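Local coordinates for protein BAG family molecular chaperone regulator 1 (Arabidopsis thaliana, PDB 4HWC) that acts as a co-chaperone that binds the ATPase domain of HSP70/HSC70 chaperones through its BAG domain and probably regulates programmed cell death and stress responses, at residues A[15-19]-A[47-51]. Sequence-based numbering, arbitrary orientation.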
loop_
_atom_site.group_PDB
_atom_site.type_symbol
_atom_site.label_atom_id
_atom_site.label_comp_id
_atom_site.label_asym_id
_atom_site.label_seq_id
_atom_site.Cartn_x
_atom_site.Cartn_y
_atom_site.Cartn_z
ATOM N N GLU A 15 5.083 6.742 2.879
ATOM C CA GLU A 15 3.640 6.654 3.068
ATOM C C GLU A 15 3.189 5.205 2.916
ATOM O O GLU A 15 2.267 4.753 3.599
ATOM C CB GLU A 15 2.917 7.539 2.054
ATOM C CG GLU A 15 1.400 7.553 2.197
ATOM C CD GLU A 15 0.933 7.733 3.639
ATOM O OE1 GLU A 15 1.695 8.293 4.460
ATOM O OE2 GLU A 15 -0.207 7.323 3.949
ATOM N N VAL A 16 3.832 4.475 2.012
ATOM C CA VAL A 16 3.486 3.073 1.833
ATOM C C VAL A 16 3.898 2.319 3.101
ATOM O O VAL A 16 3.233 1.361 3.494
ATOM C CB VAL A 16 4.188 2.476 0.592
ATOM C CG1 VAL A 16 3.943 0.968 0.516
ATOM C CG2 VAL A 16 3.641 3.138 -0.669
ATOM N N ASP A 17 4.988 2.745 3.744
ATOM C CA ASP A 17 5.422 2.092 4.984
ATOM C C ASP A 17 4.322 2.227 6.035
ATOM O O ASP A 17 3.992 1.270 6.744
ATOM C CB ASP A 17 6.688 2.742 5.571
ATOM C CG ASP A 17 7.913 2.537 4.712
ATOM O OD1 ASP A 17 7.959 1.538 3.969
ATOM O OD2 ASP A 17 8.842 3.372 4.800
ATOM N N ARG A 18 3.770 3.429 6.137
ATOM C CA ARG A 18 2.729 3.701 7.115
ATOM C C ARG A 18 1.447 2.957 6.779
ATOM O O ARG A 18 0.796 2.423 7.669
ATOM C CB ARG A 18 2.447 5.200 7.194
ATOM C CG ARG A 18 1.645 5.613 8.428
ATOM C CD ARG A 18 1.250 7.074 8.355
ATOM N NE ARG A 18 0.298 7.306 7.273
ATOM C CZ ARG A 18 -1.003 7.049 7.355
ATOM N NH1 ARG A 18 -1.517 6.554 8.475
ATOM N NH2 ARG A 18 -1.788 7.281 6.313
ATOM N N LEU A 19 1.076 2.929 5.501
ATOM C CA LEU A 19 -0.140 2.226 5.104
ATOM C C LEU A 19 0.047 0.731 5.330
ATOM O O LEU A 19 -0.905 0.027 5.631
ATOM C CB LEU A 19 -0.483 2.509 3.634
ATOM C CG LEU A 19 -0.851 3.971 3.339
ATOM C CD1 LEU A 19 -1.082 4.170 1.851
ATOM C CD2 LEU A 19 -2.101 4.345 4.125
ATOM N N LEU A 47 -6.430 4.752 -0.014
ATOM C CA LEU A 47 -5.227 5.556 0.176
ATOM C C LEU A 47 -4.087 4.897 -0.598
ATOM O O LEU A 47 -3.218 5.592 -1.130
ATOM C CB LEU A 47 -4.823 5.671 1.658
ATOM C CG LEU A 47 -5.686 6.577 2.536
ATOM C CD1 LEU A 47 -5.169 6.551 3.966
ATOM C CD2 LEU A 47 -5.669 7.989 1.980
ATOM N N LEU A 48 -4.092 3.564 -0.657
ATOM C CA LEU A 48 -3.060 2.831 -1.395
ATOM C C LEU A 48 -3.209 3.058 -2.896
ATOM O O LEU A 48 -2.215 3.170 -3.614
ATOM C CB LEU A 48 -3.135 1.329 -1.087
ATOM C CG LEU A 48 -2.643 0.915 0.309
ATOM C CD1 LEU A 48 -3.153 -0.478 0.628
ATOM C CD2 LEU A 48 -1.113 0.946 0.362
ATOM N N MET A 49 -4.448 3.122 -3.375
ATOM C CA MET A 49 -4.670 3.348 -4.799
ATOM C C MET A 49 -4.175 4.729 -5.200
ATOM O O MET A 49 -3.712 4.923 -6.333
ATOM C CB MET A 49 -6.148 3.190 -5.150
ATOM C CG MET A 49 -6.678 1.786 -4.942
ATOM S SD MET A 49 -5.740 0.550 -5.871
ATOM C CE MET A 49 -6.276 0.949 -7.551
ATOM N N ASN A 50 -4.270 5.688 -4.278
ATOM C CA ASN A 50 -3.808 7.045 -4.543
ATOM C C ASN A 50 -2.293 7.056 -4.688
ATOM O O ASN A 50 -1.739 7.823 -5.480
ATOM C CB ASN A 50 -4.228 8.006 -3.425
ATOM C CG ASN A 50 -5.641 8.530 -3.609
ATOM O OD1 ASN A 50 -6.199 8.475 -4.711
ATOM N ND2 ASN A 50 -6.225 9.061 -2.533
ATOM N N GLU A 51 -1.619 6.208 -3.915
ATOM C CA GLU A 51 -0.168 6.116 -4.009
ATOM C C GLU A 51 0.190 5.413 -5.323
ATOM O O GLU A 51 1.217 5.709 -5.933
ATOM C CB GLU A 51 0.407 5.340 -2.818
ATOM C CG GLU A 51 0.180 6.020 -1.472
ATOM C CD GLU A 51 0.744 7.439 -1.429
ATOM O OE1 GLU A 51 1.977 7.605 -1.591
ATOM O OE2 GLU A 51 -0.047 8.389 -1.236
#
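Glu-15 OE2 takes a 2.8 Å salt-bridge bond from Arg-18 NH2, and both residues also touch the facing helix, at Glu-51 and Leu-47. Arg-18 NE reaches OE1 of Glu-15 almost straight (171°) and in the guanidinium plane. The grip is side-on, one nitrogen to each oxygen, which holds the carboxylate against turning. The bend at chi2 (46°) turns the Glu-15 carboxylate back toward Arg-18. Glu-15 CG is left facing Glu-51 CD, 3.7 Å away. The two glutamates cross at about a right angle, their OE2 atoms 5.3 Å apart. Pairing with Arg-18 probably eases this like-charge approach, and a long, weak ion pair of Glu-51 with Lys-54 may help. An alanine in place of Glu-15 would probably leave Arg-18 without its carboxylate mate and open a gap beside Glu-51. The segments belong to helices 5-31 and 38-55 of the three-helix BAG domain, which run antiparallel here, at 159°. Helix 62-88 completes the bundle: Val-16 packs on its Val-75 and Tyr-78, and Leu-48 on Leu-82. Leu-19 points into the interface and buries the most surface of the residues here. Its CD1 meets Leu-48 CD2 at 3.6 Å as the two side chains slide past each other in opposite directions. CD2 of Leu-19 lies 3.8 Å from Leu-47 CD1, and these side chains cross nearly at right angles. Leu-47 CD1 also lies at the edge of the Arg-18 guanidinium, near its plane and 4.2 Å from NH2.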